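Local structure of sensor protein (Shewanella sp. W3-18-1, 3MYF) at residues L6-C11 against L21-L26; K39-L44 against E97-L102. The protein is the histidine-containing phosphotransfer (HPt) domain of a hybrid sensor histidine kinase and probably passes phosphoryl groups along a two-component signalling relay. One frame throughout, in Å; residues are numbered along the deposited sequence.

Contact 1: L6-C11 against L21-L26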
ATOM      1  N   LEU A   6       7.463  -0.041 -16.216  1.00 34.30           N
ATOM      2  CA  LEU A   6       8.140   0.051 -14.929  1.00 34.68           C
ATOM      3  C   LEU A   6       9.619   0.340 -15.153  1.00 35.32           C
ATOM      4  O   LEU A   6      10.275  -0.349 -15.923  1.00 37.69           O
ATOM      5  CB  LEU A   6       7.966  -1.247 -14.114  1.00 36.98           C
ATOM      6  CG  LEU A   6       8.757  -1.425 -12.813  1.00 39.98           C
ATOM      7  CD1 LEU A   6       8.443  -0.358 -11.783  1.00 40.91           C
ATOM      8  CD2 LEU A   6       8.519  -2.815 -12.226  1.00 43.74           C
ATOM      9  N   ASN A   7      10.104   1.377 -14.477  1.00 51.63           N
ATOM     10  CA  ASN A   7      11.476   1.842 -14.593  1.00 51.13           C
ATOM     11  C   ASN A   7      12.126   1.858 -13.216  1.00 50.33           C
ATOM     12  O   ASN A   7      11.984   2.824 -12.457  1.00 48.37           O
ATOM     13  CB  ASN A   7      11.503   3.230 -15.257  1.00 50.40           C
ATOM     14  CG  ASN A   7      12.917   3.769 -15.459  1.00 51.71           C
ATOM     15  OD1 ASN A   7      13.858   3.371 -14.771  1.00 53.47           O
ATOM     16  ND2 ASN A   7      13.061   4.699 -16.399  1.00 51.84           N
ATOM     17  N   TRP A   8      12.836   0.773 -12.903  1.00 51.54           N
ATOM     18  CA  TRP A   8      13.489   0.588 -11.600  1.00 51.80           C
ATOM     19  C   TRP A   8      14.370   1.774 -11.199  1.00 50.53           C
ATOM     20  O   TRP A   8      14.344   2.219 -10.050  1.00 49.86           O
ATOM     21  CB  TRP A   8      14.287  -0.728 -11.594  1.00 54.34           C
ATOM     22  CG  TRP A   8      15.252  -0.898 -10.453  1.00 55.37           C
ATOM     23  CD1 TRP A   8      16.622  -0.972 -10.540  1.00 57.02           C
ATOM     24  CD2 TRP A   8      14.937  -1.025  -9.058  1.00 55.10           C
ATOM     25  NE1 TRP A   8      17.167  -1.132  -9.295  1.00 56.66           N
ATOM     26  CE2 TRP A   8      16.160  -1.167  -8.365  1.00 56.02           C
ATOM     27  CE3 TRP A   8      13.741  -1.030  -8.327  1.00 55.18           C
ATOM     28  CZ2 TRP A   8      16.224  -1.313  -6.973  1.00 55.68           C
ATOM     29  CZ3 TRP A   8      13.804  -1.175  -6.944  1.00 55.14           C
ATOM     30  CH2 TRP A   8      15.040  -1.318  -6.282  1.00 55.09           C
ATOM     31  N   ASP A   9      15.130   2.293 -12.161  1.00 51.60           N
ATOM     32  CA  ASP A   9      16.037   3.414 -11.918  1.00 52.00           C
ATOM     33  C   ASP A   9      15.294   4.696 -11.561  1.00 50.45           C
ATOM     34  O   ASP A   9      15.745   5.464 -10.703  1.00 50.27           O
ATOM     35  CB  ASP A   9      16.975   3.619 -13.113  1.00 55.11           C
ATOM     36  CG  ASP A   9      18.158   2.663 -13.084  1.00 58.46           C
ATOM     37  OD1 ASP A   9      18.677   2.389 -11.982  1.00 59.84           O
ATOM     38  OD2 ASP A   9      18.570   2.187 -14.163  1.00 63.70           O
ATOM     39  N   LEU A  10      14.156   4.914 -12.215  1.00 49.21           N
ATOM     40  CA  LEU A  10      13.254   5.999 -11.847  1.00 48.91           C
ATOM     41  C   LEU A  10      12.665   5.774 -10.457  1.00 49.08           C
ATOM     42  O   LEU A  10      12.540   6.712  -9.677  1.00 50.44           O
ATOM     43  CB  LEU A  10      12.127   6.145 -12.867  1.00 47.29           C
ATOM     44  CG  LEU A  10      11.041   7.197 -12.611  1.00 46.74           C
ATOM     45  CD1 LEU A  10      11.608   8.618 -12.603  1.00 48.82           C
ATOM     46  CD2 LEU A  10       9.942   7.072 -13.656  1.00 43.14           C
ATOM     47  N   CYS A  11      12.285   4.535 -10.164  1.00 49.53           N
ATOM     48  CA  CYS A  11      11.760   4.188  -8.838  1.00 51.14           C
ATOM     49  C   CYS A  11      12.832   4.465  -7.789  1.00 52.32           C
ATOM     50  O   CYS A  11      12.537   5.042  -6.741  1.00 53.73           O
ATOM     51  CB  CYS A  11      11.268   2.737  -8.795  1.00 51.42           C
ATOM     52  SG  CYS A  11      10.600   2.199  -7.193  1.00 55.42           S
ATOM     53  N   LEU A  21      13.478   1.577   0.686  1.00 51.10           N
ATOM     54  CA  LEU A  21      12.174   2.214   0.532  1.00 51.16           C
ATOM     55  C   LEU A  21      11.557   1.851  -0.811  1.00 48.84           C
ATOM     56  O   LEU A  21      10.401   1.448  -0.865  1.00 47.86           O
ATOM     57  CB  LEU A  21      12.291   3.736   0.634  1.00 54.27           C
ATOM     58  CG  LEU A  21      12.053   4.413   1.978  1.00 57.90           C
ATOM     59  CD1 LEU A  21      12.853   5.689   2.016  1.00 61.99           C
ATOM     60  CD2 LEU A  21      10.575   4.701   2.202  1.00 59.36           C
ATOM     61  N   ALA A  22      12.342   1.991  -1.879  1.00 47.91           N
ATOM     62  CA  ALA A  22      11.879   1.736  -3.246  1.00 47.08           C
ATOM     63  C   ALA A  22      11.242   0.358  -3.392  1.00 45.20           C
ATOM     64  O   ALA A  22      10.105   0.251  -3.848  1.00 44.90           O
ATOM     65  CB  ALA A  22      13.010   1.906  -4.228  1.00 48.56           C
ATOM     66  N   LEU A  23      11.950  -0.694  -2.978  1.00 43.88           N
ATOM     67  CA  LEU A  23      11.392  -2.035  -3.075  1.00 42.78           C
ATOM     68  C   LEU A  23      10.173  -2.189  -2.167  1.00 41.99           C
ATOM     69  O   LEU A  23       9.246  -2.924  -2.502  1.00 41.84           O
ATOM     70  CB  LEU A  23      12.431  -3.103  -2.748  1.00 43.68           C
ATOM     71  CG  LEU A  23      13.512  -3.420  -3.786  1.00 44.96           C
ATOM     72  CD1 LEU A  23      14.701  -4.074  -3.070  1.00 47.79           C
ATOM     73  CD2 LEU A  23      12.986  -4.313  -4.883  1.00 47.74           C
ATOM     74  N   GLU A  24      10.173  -1.497  -1.026  1.00 49.26           N
ATOM     75  CA  GLU A  24       9.025  -1.567  -0.118  1.00 46.45           C
ATOM     76  C   GLU A  24       7.803  -0.901  -0.739  1.00 45.04           C
ATOM     77  O   GLU A  24       6.695  -1.429  -0.640  1.00 41.90           O
ATOM     78  CB  GLU A  24       9.343  -0.983   1.265  1.00 50.51           C
ATOM     79  CG  GLU A  24       8.164  -0.958   2.248  1.00 48.31           C
ATOM     80  CD  GLU A  24       7.458  -2.311   2.453  1.00 43.69           C
ATOM     81  OE1 GLU A  24       8.112  -3.376   2.423  1.00 45.78           O
ATOM     82  OE2 GLU A  24       6.236  -2.307   2.669  1.00 41.17           O
HETATM   83  N   MSE A  25       8.016   0.242  -1.388  1.00 48.80           N
HETATM   84  CA  MSE A  25       6.954   0.932  -2.127  1.00 51.63           C
HETATM   85  C   MSE A  25       6.388   0.038  -3.217  1.00 47.21           C
HETATM   86  O   MSE A  25       5.180  -0.004  -3.423  1.00 47.13           O
HETATM   87  CB  MSE A  25       7.464   2.228  -2.763  1.00 59.11           C
HETATM   88  CG  MSE A  25       8.219   3.117  -1.820  1.00 68.86           C
HETATM   89 SE   MSE A  25       7.512   4.907  -1.817  1.00 91.73          SE
HETATM   90  CE  MSE A  25       5.696   4.428  -1.312  1.00 85.19           C
ATOM     91  N   LEU A  26       7.269  -0.689  -3.900  1.00 45.22           N
ATOM     92  CA  LEU A  26       6.830  -1.577  -4.967  1.00 43.81           C
ATOM     93  C   LEU A  26       6.039  -2.744  -4.372  1.00 40.90           C
ATOM     94  O   LEU A  26       5.036  -3.175  -4.957  1.00 41.33           O
ATOM     95  CB  LEU A  26       8.019  -2.056  -5.809  1.00 45.50           C
ATOM     96  CG  LEU A  26       8.615  -1.025  -6.785  1.00 48.98           C
ATOM     97  CD1 LEU A  26       9.814  -1.601  -7.518  1.00 52.31           C
ATOM     98  CD2 LEU A  26       7.579  -0.480  -7.782  1.00 52.50           C
TER
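Trp8 CG is anti to the backbone N (chi1 167°), and beyond it the six-membered ring comes up to Leu23, whose own CG lies anti to the carbonyl carbon. The approach is oblique: Leu23 CG is 3.6 Å from Trp8 CH2, and its CD2 branch is 3.8 Å from Trp8 CZ3. Leu26 reaches the same ring differently, its CD1 lying near the ring plane at the edge, 4.0 Å from Trp8 CE3. One broad, flat side chain thus spans a full turn of the helix, touching two leucines of 21-26 as well as the methyl of Ala22, and Leu116 packs on it too. An alanine in place of Trp8 would probably open a gap beside Leu23 and leave Leu26 CD1 without its aromatic neighbour. The short helix 8-14 folds back over the beginning of helix 19-46, a long helix of the HPt helical bundle. Its start is fixed by the N-cap residue Asn7, whose OD1 accepts from Leu10 N over 3.0 Å, the donor standing above the carbonyl plane. One turn into this helix, Cys11 has SG anti to the backbone N (chi1 180°), where the short side chain brings SG against both Ala22 CB and Leu26 CG, 3.8 Å from each. Ala22 suits a place where the backbones come near, its CA only 6.1 Å from that of Cys11. Leu6 CD1 touches Leu26 CD2 at 4.1 Å, and Leu6 also packs on Ala108, Val109 and Val112 of helix 92-116.

Contact 2: K39-L44 against E97-L102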
ATOM      1  N   LYS A  39     -11.951  -2.751  -8.287  1.00 32.50           N
ATOM      2  CA  LYS A  39     -12.716  -1.530  -8.063  1.00 33.23           C
ATOM      3  C   LYS A  39     -12.873  -0.700  -9.345  1.00 31.09           C
ATOM      4  O   LYS A  39     -13.943  -0.143  -9.593  1.00 31.40           O
ATOM      5  CB  LYS A  39     -12.099  -0.680  -6.938  1.00 36.02           C
ATOM      6  CG  LYS A  39     -12.242  -1.274  -5.529  1.00 41.22           C
ATOM      7  CD  LYS A  39     -12.251  -0.198  -4.429  1.00 47.89           C
ATOM      8  CE  LYS A  39     -10.923   0.545  -4.306  1.00 50.10           C
ATOM      9  NZ  LYS A  39     -10.177   0.212  -3.052  1.00 55.88           N
ATOM     10  N   ILE A  40     -11.814  -0.604 -10.151  1.00 29.49           N
ATOM     11  CA  ILE A  40     -11.895   0.121 -11.434  1.00 28.45           C
ATOM     12  C   ILE A  40     -12.847  -0.601 -12.395  1.00 29.79           C
ATOM     13  O   ILE A  40     -13.729   0.030 -12.999  1.00 30.61           O
ATOM     14  CB  ILE A  40     -10.503   0.313 -12.075  1.00 27.91           C
ATOM     15  CG1 ILE A  40      -9.631   1.234 -11.205  1.00 27.10           C
ATOM     16  CG2 ILE A  40     -10.602   0.853 -13.478  1.00 29.81           C
ATOM     17  CD1 ILE A  40      -8.115   1.231 -11.585  1.00 28.21           C
ATOM     18  N   GLN A  41     -12.687  -1.921 -12.520  1.00 29.75           N
ATOM     19  CA  GLN A  41     -13.535  -2.700 -13.421  1.00 32.43           C
ATOM     20  C   GLN A  41     -15.010  -2.556 -13.053  1.00 33.02           C
ATOM     21  O   GLN A  41     -15.862  -2.428 -13.931  1.00 35.12           O
ATOM     22  CB  GLN A  41     -13.180  -4.178 -13.370  1.00 33.65           C
ATOM     23  CG  GLN A  41     -11.883  -4.563 -14.056  1.00 36.03           C
ATOM     24  CD  GLN A  41     -11.438  -5.971 -13.698  1.00 39.28           C
ATOM     25  OE1 GLN A  41     -11.740  -6.486 -12.615  1.00 38.07           O
ATOM     26  NE2 GLN A  41     -10.694  -6.597 -14.607  1.00 43.10           N
ATOM     27  N   THR A  42     -15.296  -2.600 -11.752  1.00 31.66           N
ATOM     28  CA  THR A  42     -16.670  -2.564 -11.256  1.00 33.51           C
ATOM     29  C   THR A  42     -17.272  -1.182 -11.467  1.00 33.70           C
ATOM     30  O   THR A  42     -18.401  -1.066 -11.951  1.00 35.06           O
ATOM     31  CB  THR A  42     -16.749  -2.970  -9.776  1.00 34.29           C
ATOM     32  OG1 THR A  42     -16.173  -4.272  -9.619  1.00 35.73           O
ATOM     33  CG2 THR A  42     -18.192  -3.029  -9.284  1.00 38.38           C
ATOM     34  N   ALA A  43     -16.507  -0.144 -11.125  1.00 35.16           N
ATOM     35  CA  ALA A  43     -16.962   1.240 -11.327  1.00 34.99           C
ATOM     36  C   ALA A  43     -17.244   1.552 -12.806  1.00 34.56           C
ATOM     37  O   ALA A  43     -18.209   2.256 -13.131  1.00 35.26           O
ATOM     38  CB  ALA A  43     -15.964   2.236 -10.722  1.00 33.91           C
ATOM     39  N   LEU A  44     -16.437   0.997 -13.704  1.00 33.79           N
ATOM     40  CA  LEU A  44     -16.671   1.169 -15.144  1.00 34.14           C
ATOM     41  C   LEU A  44     -18.035   0.581 -15.585  1.00 36.03           C
ATOM     42  O   LEU A  44     -18.797   1.227 -16.317  1.00 36.97           O
ATOM     43  CB  LEU A  44     -15.512   0.585 -15.956  1.00 33.45           C
ATOM     44  CG  LEU A  44     -15.553   0.684 -17.481  1.00 33.47           C
ATOM     45  CD1 LEU A  44     -15.459   2.157 -17.919  1.00 30.65           C
ATOM     46  CD2 LEU A  44     -14.438  -0.128 -18.118  1.00 33.16           C
ATOM     47  N   GLU A  97      -7.421   1.404 -21.243  1.00 28.49           N
ATOM     48  CA  GLU A  97      -5.987   1.467 -21.446  1.00 29.20           C
ATOM     49  C   GLU A  97      -5.281   1.346 -20.094  1.00 27.97           C
ATOM     50  O   GLU A  97      -4.234   0.701 -19.991  1.00 29.95           O
ATOM     51  CB  GLU A  97      -5.602   2.781 -22.093  1.00 31.47           C
ATOM     52  CG  GLU A  97      -4.167   2.815 -22.587  1.00 35.84           C
ATOM     53  CD  GLU A  97      -3.816   4.141 -23.230  1.00 40.80           C
ATOM     54  OE1 GLU A  97      -4.756   4.956 -23.458  1.00 43.38           O
ATOM     55  OE2 GLU A  97      -2.614   4.355 -23.518  1.00 42.80           O
ATOM     56  N   LEU A  98      -5.836   1.996 -19.078  1.00 25.63           N
ATOM     57  CA  LEU A  98      -5.245   1.903 -17.740  1.00 25.34           C
ATOM     58  C   LEU A  98      -5.296   0.483 -17.189  1.00 26.02           C
ATOM     59  O   LEU A  98      -4.293  -0.010 -16.620  1.00 27.62           O
ATOM     60  CB  LEU A  98      -5.880   2.869 -16.754  1.00 24.42           C
ATOM     61  CG  LEU A  98      -5.387   2.725 -15.299  1.00 25.56           C
ATOM     62  CD1 LEU A  98      -3.924   3.179 -15.115  1.00 27.98           C
ATOM     63  CD2 LEU A  98      -6.319   3.523 -14.409  1.00 23.30           C
ATOM     64  N   LEU A  99      -6.440  -0.183 -17.349  1.00 30.09           N
ATOM     65  CA  LEU A  99      -6.564  -1.570 -16.862  1.00 29.61           C
ATOM     66  C   LEU A  99      -5.544  -2.477 -17.524  1.00 29.93           C
ATOM     67  O   LEU A  99      -4.900  -3.287 -16.851  1.00 29.67           O
ATOM     68  CB  LEU A  99      -7.976  -2.112 -17.104  1.00 31.48           C
ATOM     69  CG  LEU A  99      -9.039  -1.541 -16.168  1.00 32.23           C
ATOM     70  CD1 LEU A  99     -10.443  -1.905 -16.678  1.00 35.69           C
ATOM     71  CD2 LEU A  99      -8.820  -2.040 -14.748  1.00 34.71           C
ATOM     72  N   ASP A 100      -5.394  -2.343 -18.840  1.00 30.97           N
ATOM     73  CA  ASP A 100      -4.412  -3.136 -19.581  1.00 32.93           C
ATOM     74  C   ASP A 100      -2.996  -2.870 -19.041  1.00 32.23           C
ATOM     75  O   ASP A 100      -2.193  -3.804 -18.876  1.00 33.10           O
ATOM     76  CB  ASP A 100      -4.478  -2.805 -21.081  1.00 35.84           C
ATOM     77  CG  ASP A 100      -3.505  -3.616 -21.894  1.00 40.03           C
ATOM     78  OD1 ASP A 100      -2.465  -3.064 -22.308  1.00 41.98           O
ATOM     79  OD2 ASP A 100      -3.764  -4.811 -22.110  1.00 43.84           O
ATOM     80  N   GLU A 101      -2.704  -1.601 -18.780  1.00 30.63           N
ATOM     81  CA  GLU A 101      -1.423  -1.205 -18.201  1.00 31.00           C
ATOM     82  C   GLU A 101      -1.172  -1.807 -16.812  1.00 29.68           C
ATOM     83  O   GLU A 101      -0.053  -2.198 -16.517  1.00 30.28           O
ATOM     84  CB  GLU A 101      -1.276   0.325 -18.180  1.00 31.62           C
ATOM     85  CG  GLU A 101       0.107   0.862 -17.736  1.00 32.28           C
ATOM     86  CD  GLU A 101       1.269   0.453 -18.644  1.00 37.01           C
ATOM     87  OE1 GLU A 101       1.059   0.064 -19.813  1.00 39.25           O
ATOM     88  OE2 GLU A 101       2.417   0.549 -18.187  1.00 38.02           O
ATOM     89  N   LEU A 102      -2.205  -1.891 -15.970  1.00 28.66           N
ATOM     90  CA  LEU A 102      -2.038  -2.457 -14.622  1.00 28.84           C
ATOM     91  C   LEU A 102      -1.702  -3.944 -14.621  1.00 30.50           C
ATOM     92  O   LEU A 102      -0.937  -4.412 -13.770  1.00 31.09           O
ATOM     93  CB  LEU A 102      -3.243  -2.167 -13.740  1.00 29.01           C
ATOM     94  CG  LEU A 102      -3.384  -0.670 -13.492  1.00 28.43           C
ATOM     95  CD1 LEU A 102      -4.609  -0.404 -12.597  1.00 32.39           C
ATOM     96  CD2 LEU A 102      -2.104  -0.084 -12.886  1.00 28.54           C
TER
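The two helical segments run nearly antiparallel, with 160° between their N-to-C directions and their axes 11.0 Å apart at closest approach. Ile40 and Leu99 have the nearest CA atoms, 7.8 Å apart, a separation that leaves room for branched aliphatic side chains to fill the space between the backbones. These two residues form the centre of the contact, their side chains sliding past each other in opposite directions. Leu99 CG stands anti to the carbonyl carbon (chi1 -74°), and the CD2 branch beyond it lies 3.6 Å from Ile40 CG2 and 3.9 Å from Ile40 CB. Isoleucine suits this place because its two branches do separate work: while CG2 meets Leu99, the longer arm carries CD1 to the next pair of leucines. There Ile40 CD1 meets Leu102 CD1 at 4.0 Å and Leu98 CD2 at 4.1 Å, crossing both side chains at about a right angle. The CB atoms of Leu98, Leu99 and Leu102 all point toward helix 39-44, which sets one apolar face against Ile40. At the solvent-exposed margin Gln41 contributes its aliphatic part, CG lying 4.0 Å from Leu99 CD1. A long polar residue fits such a border, since its CG methylene can rest on the leucine while the amide continues outward. Together the segments join helices 19-46 and 92-116 within the antiparallel four-helix bundle (19-46, 49-63, 69-83 and 92-116) characteristic of HPt domains. Helix 49-63 packs beside them through Thr55 on Ile40 and Ile56 on Leu98, and helix 69-83 adds Ile78 against Leu98.

In the fold
From the N terminus, contact 1 comes first: the short helix 8-14 turns back through a brief connection onto the start of helix 19-46, closing a local loop. The chain then follows that long helix to its far part, where contact 2 opens. Contact 2 closes only after helices 49-63 and 69-83 have been traversed, when helix 92-116 returns antiparallel. The contacts are therefore in series, neither nested nor crossed, and share helix 19-46. Their centres lie about 22 Å apart on opposite sides of the chain's centre. Contact 1 ties the N-terminal helix to the bundle, whereas contact 2 joins two long bundle helices distant in sequence.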